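Local coordinates for tail protein, 43 kDa (Neisseria meningitidis MC58, PDB 3D37) that is of uncharacterised function but probably serves as a baseplate component of a Mu-like phage tail, at residues A[213-218]-A[235-240]; A[273-278]-A[334-339]. All blocks are in the same frame, centred on the assembly; numbering follows the deposited sequence.

Contact 1: residues A[213-218]-A[235-240]; sequences FSEVTF and KWVYKD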
loop_
_atom_site.group_PDB
_atom_site.type_symbol
_atom_site.label_atom_id
_atom_site.label_comp_id
_atom_site.label_asym_id
_atom_site.label_seq_id
_atom_site.Cartn_x
_atom_site.Cartn_y
_atom_site.Cartn_z
ATOM N N PHE A 213 27.706 -18.120 -26.641
ATOM C CA PHE A 213 29.023 -18.661 -26.487
ATOM C C PHE A 213 29.902 -18.234 -27.660
ATOM O O PHE A 213 29.391 -17.904 -28.746
ATOM C CB PHE A 213 28.906 -20.171 -26.370
ATOM C CG PHE A 213 28.019 -20.603 -25.240
ATOM C CD1 PHE A 213 28.397 -20.376 -23.931
ATOM C CD2 PHE A 213 26.821 -21.224 -25.478
ATOM C CE1 PHE A 213 27.590 -20.761 -22.887
ATOM C CE2 PHE A 213 26.009 -21.625 -24.429
ATOM C CZ PHE A 213 26.397 -21.396 -23.136
ATOM N N SER A 214 31.213 -18.200 -27.409
ATOM C CA SER A 214 32.190 -17.765 -28.400
ATOM C C SER A 214 32.504 -18.883 -29.416
ATOM O O SER A 214 32.418 -18.670 -30.632
ATOM C CB SER A 214 33.472 -17.281 -27.700
ATOM O OG SER A 214 34.219 -18.376 -27.174
ATOM N N GLU A 215 32.905 -20.049 -28.912
ATOM C CA GLU A 215 33.014 -21.249 -29.710
ATOM C C GLU A 215 32.217 -22.315 -28.975
ATOM O O GLU A 215 32.195 -22.333 -27.742
ATOM C CB GLU A 215 34.469 -21.742 -29.835
ATOM C CG GLU A 215 35.450 -20.735 -30.492
ATOM C CD GLU A 215 36.819 -21.339 -30.829
ATOM O OE1 GLU A 215 36.940 -22.584 -31.005
ATOM O OE2 GLU A 215 37.781 -20.538 -30.940
ATOM N N VAL A 216 31.573 -23.208 -29.716
ATOM C CA VAL A 216 30.904 -24.339 -29.095
ATOM C C VAL A 216 31.330 -25.567 -29.849
ATOM O O VAL A 216 31.158 -25.655 -31.055
ATOM C CB VAL A 216 29.368 -24.202 -29.074
ATOM C CG1 VAL A 216 28.716 -25.468 -28.450
ATOM C CG2 VAL A 216 28.983 -22.923 -28.301
ATOM N N THR A 217 31.915 -26.504 -29.128
ATOM C CA THR A 217 32.360 -27.710 -29.737
ATOM C C THR A 217 31.329 -28.787 -29.432
ATOM O O THR A 217 31.022 -29.063 -28.273
ATOM C CB THR A 217 33.826 -28.026 -29.295
ATOM O OG1 THR A 217 33.919 -28.074 -27.866
ATOM C CG2 THR A 217 34.760 -26.916 -29.791
ATOM N N PHE A 218 30.757 -29.350 -30.499
ATOM C CA PHE A 218 29.748 -30.396 -30.405
ATOM C C PHE A 218 30.411 -31.743 -30.698
ATOM O O PHE A 218 31.166 -31.871 -31.686
ATOM C CB PHE A 218 28.598 -30.138 -31.395
ATOM C CG PHE A 218 27.773 -28.891 -31.083
ATOM C CD1 PHE A 218 26.704 -28.955 -30.208
ATOM C CD2 PHE A 218 28.080 -27.663 -31.673
ATOM C CE1 PHE A 218 25.922 -27.801 -29.927
ATOM C CE2 PHE A 218 27.325 -26.519 -31.403
ATOM C CZ PHE A 218 26.251 -26.586 -30.526
ATOM N N LYS A 235 32.492 -34.578 -34.564
ATOM C CA LYS A 235 32.935 -33.326 -34.049
ATOM C C LYS A 235 32.626 -32.258 -35.105
ATOM O O LYS A 235 32.992 -32.397 -36.292
ATOM C CB LYS A 235 34.439 -33.360 -33.710
ATOM C CG LYS A 235 34.910 -32.290 -32.719
ATOM C CD LYS A 235 35.667 -31.121 -33.369
ATOM C CE LYS A 235 37.206 -31.304 -33.387
ATOM N NZ LYS A 235 37.947 -29.997 -33.062
ATOM N N TRP A 236 31.889 -31.236 -34.650
ATOM C CA TRP A 236 31.600 -30.034 -35.419
ATOM C C TRP A 236 31.717 -28.858 -34.462
ATOM O O TRP A 236 31.109 -28.862 -33.394
ATOM C CB TRP A 236 30.180 -30.104 -36.005
ATOM C CG TRP A 236 29.843 -28.888 -36.749
ATOM C CD1 TRP A 236 30.413 -28.470 -37.910
ATOM C CD2 TRP A 236 28.906 -27.874 -36.369
ATOM N NE1 TRP A 236 29.882 -27.265 -38.293
ATOM C CE2 TRP A 236 28.957 -26.870 -37.359
ATOM C CE3 TRP A 236 28.042 -27.710 -35.284
ATOM C CZ2 TRP A 236 28.158 -25.735 -37.315
ATOM C CZ3 TRP A 236 27.266 -26.575 -35.232
ATOM C CH2 TRP A 236 27.327 -25.598 -36.242
ATOM N N VAL A 237 32.473 -27.836 -34.831
ATOM C CA VAL A 237 32.581 -26.653 -33.978
ATOM C C VAL A 237 32.048 -25.399 -34.660
ATOM O O VAL A 237 32.266 -25.159 -35.854
ATOM C CB VAL A 237 34.026 -26.437 -33.396
ATOM C CG1 VAL A 237 35.044 -27.318 -34.093
ATOM C CG2 VAL A 237 34.418 -24.947 -33.382
ATOM N N TYR A 238 31.320 -24.628 -33.862
ATOM C CA TYR A 238 30.673 -23.428 -34.281
ATOM C C TYR A 238 31.481 -22.287 -33.674
ATOM O O TYR A 238 32.018 -22.432 -32.585
ATOM C CB TYR A 238 29.214 -23.435 -33.751
ATOM C CG TYR A 238 28.549 -22.087 -33.741
ATOM C CD1 TYR A 238 27.967 -21.570 -34.888
ATOM C CD2 TYR A 238 28.517 -21.314 -32.580
ATOM C CE1 TYR A 238 27.371 -20.296 -34.875
ATOM C CE2 TYR A 238 27.928 -20.055 -32.566
ATOM C CZ TYR A 238 27.354 -19.560 -33.718
ATOM O OH TYR A 238 26.753 -18.331 -33.701
ATOM N N LYS A 239 31.584 -21.176 -34.398
ATOM C CA LYS A 239 32.193 -19.928 -33.901
ATOM C C LYS A 239 31.364 -18.754 -34.419
ATOM O O LYS A 239 30.898 -18.782 -35.545
ATOM C CB LYS A 239 33.659 -19.793 -34.381
ATOM C CG LYS A 239 34.400 -21.134 -34.626
ATOM C CD LYS A 239 35.915 -20.982 -35.001
ATOM C CE LYS A 239 36.167 -20.422 -36.430
ATOM N NZ LYS A 239 37.513 -20.837 -37.040
ATOM N N ASP A 240 31.127 -17.739 -33.597
ATOM C CA ASP A 240 30.701 -16.436 -34.158
ATOM C C ASP A 240 31.892 -15.492 -34.053
ATOM O O ASP A 240 32.365 -15.211 -32.939
ATOM C CB ASP A 240 29.420 -15.828 -33.528
ATOM C CG ASP A 240 29.481 -15.698 -32.004
ATOM O OD1 ASP A 240 30.256 -16.465 -31.379
ATOM O OD2 ASP A 240 28.727 -14.856 -31.436
#
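Glu215 to Phe218 pair with Trp236 to Lys239 as antiparallel strands, their short axes 4.7 Å apart and 166° from parallel. Val216 with Tyr238 and Phe218 with Trp236 are the hydrogen-bonded pairs; the weak bond from Asp240 N to Ser214 O, 3.4 Å, extends the ladder past the strand ends. On the face carrying Val216, Phe218, Trp236 and Tyr238, the Phe218 and Trp236 side chains run side by side in the same direction. Their planes are 22° apart but slid so far that the rings barely overlap, the closest touch being Phe218 CD2 to Trp236 CE3 at 3.6 Å. Val216 CG1 lies over one face of the Phe218 ring, offset toward its rim, while Trp236 O meets the ring edge in plane. On the opposite face, Thr217 CG2 packs on Val237 CB at 3.7 Å, and Thr217 OG1 makes a weak hydrogen bond with Lys249 O. The aromatic face is covered by helix 259-276, with Phe218 and Trp236 on Ala266 and Tyr238 on Leu270, and strand 249-252 flanks 215-220 in parallel, completing a three-stranded sheet in the third-domain region of this tail protein family.

Contact 2: residues A[273-278]-A[334-339]; sequences WRLEGF and RLKEDG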
loop_
_atom_site.group_PDB
_atom_site.type_symbol
_atom_site.label_atom_id
_atom_site.label_comp_id
_atom_site.label_asym_id
_atom_site.label_seq_id
_atom_site.Cartn_x
_atom_site.Cartn_y
_atom_site.Cartn_z
ATOM N N TRP A 273 19.225 -21.598 -28.050
ATOM C CA TRP A 273 19.945 -20.610 -27.268
ATOM C C TRP A 273 19.674 -19.186 -27.783
ATOM O O TRP A 273 19.509 -18.227 -27.008
ATOM C CB TRP A 273 21.433 -20.905 -27.285
ATOM C CG TRP A 273 21.815 -22.047 -26.429
ATOM C CD1 TRP A 273 21.137 -22.506 -25.339
ATOM C CD2 TRP A 273 22.990 -22.863 -26.551
ATOM N NE1 TRP A 273 21.806 -23.574 -24.780
ATOM C CE2 TRP A 273 22.944 -23.817 -25.503
ATOM C CE3 TRP A 273 24.064 -22.894 -27.450
ATOM C CZ2 TRP A 273 23.935 -24.788 -25.318
ATOM C CZ3 TRP A 273 25.059 -23.862 -27.271
ATOM C CH2 TRP A 273 24.981 -24.803 -26.209
ATOM N N ARG A 274 19.623 -19.061 -29.109
ATOM C CA ARG A 274 19.429 -17.751 -29.717
ATOM C C ARG A 274 18.044 -17.198 -29.341
ATOM O O ARG A 274 17.883 -16.048 -29.115
ATOM C CB ARG A 274 19.599 -17.887 -31.235
ATOM C CG ARG A 274 19.160 -16.677 -32.042
ATOM C CD ARG A 274 19.468 -16.884 -33.556
ATOM N NE ARG A 274 19.334 -15.602 -34.239
ATOM C CZ ARG A 274 19.743 -15.349 -35.486
ATOM N NH1 ARG A 274 20.316 -16.282 -36.237
ATOM N NH2 ARG A 274 19.568 -14.128 -35.985
ATOM N N LEU A 275 17.037 -18.047 -29.322
ATOM C CA LEU A 275 15.697 -17.653 -28.895
ATOM C C LEU A 275 15.646 -17.198 -27.451
ATOM O O LEU A 275 14.932 -16.223 -27.112
ATOM C CB LEU A 275 14.712 -18.793 -29.107
ATOM C CG LEU A 275 14.324 -18.986 -30.555
ATOM C CD1 LEU A 275 13.769 -20.455 -30.808
ATOM C CD2 LEU A 275 13.349 -17.875 -30.992
ATOM N N GLU A 276 16.382 -17.908 -26.588
ATOM C CA GLU A 276 16.442 -17.544 -25.165
ATOM C C GLU A 276 17.009 -16.167 -24.914
ATOM O O GLU A 276 16.744 -15.580 -23.880
ATOM C CB GLU A 276 17.310 -18.540 -24.383
ATOM C CG GLU A 276 16.642 -19.826 -24.021
ATOM C CD GLU A 276 17.678 -20.864 -23.580
ATOM O OE1 GLU A 276 18.741 -20.443 -23.060
ATOM O OE2 GLU A 276 17.442 -22.080 -23.766
ATOM N N GLY A 277 17.808 -15.671 -25.851
ATOM C CA GLY A 277 18.483 -14.420 -25.708
ATOM C C GLY A 277 17.650 -13.185 -25.927
ATOM O O GLY A 277 18.089 -12.094 -25.555
ATOM N N PHE A 278 16.444 -13.321 -26.500
ATOM C CA PHE A 278 15.634 -12.120 -26.803
ATOM C C PHE A 278 14.156 -12.447 -26.629
ATOM O O PHE A 278 13.681 -13.454 -27.151
ATOM C CB PHE A 278 15.924 -11.589 -28.229
ATOM C CG PHE A 278 15.002 -10.477 -28.660
ATOM C CD1 PHE A 278 15.323 -9.162 -28.429
ATOM C CD2 PHE A 278 13.809 -10.767 -29.296
ATOM C CE1 PHE A 278 14.517 -8.164 -28.806
ATOM C CE2 PHE A 278 12.980 -9.769 -29.679
ATOM C CZ PHE A 278 13.323 -8.461 -29.434
ATOM N N ARG A 334 3.948 -13.003 -25.904
ATOM C CA ARG A 334 5.385 -13.275 -25.738
ATOM C C ARG A 334 5.927 -13.605 -27.108
ATOM O O ARG A 334 5.706 -14.666 -27.643
ATOM C CB ARG A 334 5.641 -14.411 -24.735
ATOM C CG ARG A 334 5.026 -14.051 -23.371
ATOM C CD ARG A 334 5.489 -15.005 -22.251
ATOM N NE ARG A 334 4.980 -16.354 -22.437
ATOM C CZ ARG A 334 3.854 -16.815 -21.912
ATOM N NH1 ARG A 334 3.051 -16.037 -21.184
ATOM N NH2 ARG A 334 3.494 -18.050 -22.157
ATOM N N LEU A 335 6.619 -12.629 -27.668
ATOM C CA LEU A 335 7.071 -12.629 -29.034
ATOM C C LEU A 335 8.578 -12.887 -29.148
ATOM O O LEU A 335 9.390 -12.453 -28.309
ATOM C CB LEU A 335 6.671 -11.310 -29.663
ATOM C CG LEU A 335 5.182 -11.103 -29.898
ATOM C CD1 LEU A 335 4.849 -9.629 -30.039
ATOM C CD2 LEU A 335 4.717 -11.939 -31.146
ATOM N N LYS A 336 8.949 -13.608 -30.198
ATOM C CA LYS A 336 10.308 -14.016 -30.439
ATOM C C LYS A 336 10.715 -13.617 -31.833
ATOM O O LYS A 336 9.861 -13.380 -32.686
ATOM C CB LYS A 336 10.443 -15.542 -30.260
ATOM C CG LYS A 336 10.135 -16.041 -28.806
ATOM C CD LYS A 336 11.337 -15.685 -27.919
ATOM C CE LYS A 336 11.377 -16.327 -26.589
ATOM N NZ LYS A 336 12.609 -15.916 -25.883
ATOM N N GLU A 337 12.032 -13.517 -32.043
ATOM C CA GLU A 337 12.603 -13.348 -33.360
ATOM C C GLU A 337 11.953 -14.314 -34.361
ATOM O O GLU A 337 11.812 -15.533 -34.118
ATOM C CB GLU A 337 14.110 -13.596 -33.321
ATOM C CG GLU A 337 14.850 -13.283 -34.601
ATOM C CD GLU A 337 16.363 -13.468 -34.505
ATOM O OE1 GLU A 337 16.887 -13.943 -33.467
ATOM O OE2 GLU A 337 17.013 -13.194 -35.528
ATOM N N ASP A 338 11.614 -13.765 -35.520
ATOM C CA ASP A 338 11.003 -14.543 -36.615
ATOM C C ASP A 338 11.938 -15.509 -37.320
ATOM O O ASP A 338 13.129 -15.262 -37.451
ATOM C CB ASP A 338 10.418 -13.537 -37.607
ATOM C CG ASP A 338 9.408 -14.143 -38.575
ATOM O OD1 ASP A 338 8.610 -15.001 -38.150
ATOM O OD2 ASP A 338 9.432 -13.687 -39.749
ATOM N N GLY A 339 11.403 -16.663 -37.719
ATOM C CA GLY A 339 12.108 -17.598 -38.574
ATOM C C GLY A 339 13.106 -18.513 -37.869
ATOM O O GLY A 339 13.722 -19.325 -38.519
HETATM O O HOH W 1 16.484 -14.446 -30.633
HETATM O O HOH W 2 13.871 -14.366 -29.857
#
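Lys336 reaches across to the end of helix 259-276, its CB packing on Leu275 CD2 at 3.8 Å before the chain bends at chi2 (-75°), which swings CD toward the carbonyl oxygens of Leu275 and Phe278. Beyond that bend it is extended, and Lys336 NZ is held by two carbonyls, 2.6 Å from Leu275 O and 3.0 Å from Phe278 O. In each bond the nitrogen stands well above the carbonyl plane. Thr279 OG1 is a further partner of the ammonium. Since the C-terminal end of a helix carries the negative end of its dipole, the lysine charge may offset it at Leu275 O. The two segments lie in the C-terminal phage-barrel family region of this tail protein, where the helix gives way to strand 278-285, the antiparallel neighbour of strand 330-337; the lysine thus spans the turn from helix to sheet. Further out, Arg274 and Glu337 form a salt bridge, their side chains crossing at about a right angle with the guanidinium and carboxylate planes 62° apart. Arg274 NE donates to Glu337 OE1 at 3.1 Å, on the syn side but tilted out of the carboxylate plane, whereas the contact of Arg274 NH2 with Glu337 OE2, 2.8 Å, is a weak, bent hydrogen bond. One water bridges Arg274 O and Glu337 OE1, tying the carboxylate back to the helix backbone. A second, in plane at the edge of the Phe278 ring, lies within hydrogen-bonding distance of Phe278 O and accepts from Glu337 N, 3.0 Å from that nitrogen. The Phe278 ring also packs edge-to-face with Trp207 and touches Phe314, while Leu275 and Arg274 rest on Ile340.

How the contacts relate
Helix 259-276 is common to both contacts: it covers the aromatic face of contact 1, and its C-terminal part contributes to contact 2. Contact 1 is partly buried, lies far out from the centre of the chain, and is a regular strand pairing of backbone bonds and apolar packing. Contact 2, nearer that centre yet at the surface, joins a helix end to a strand through charged groups, carbonyl oxygens and water. They follow one another along the chain, in regions belonging to different domain families. The centres of contact 1 and contact 2 are about 20 Å apart. They meet where Trp273 CZ3 packs against Phe213 CD2, 3.6 Å away, the two rings edge-to-face, and Val216 borders the same indole.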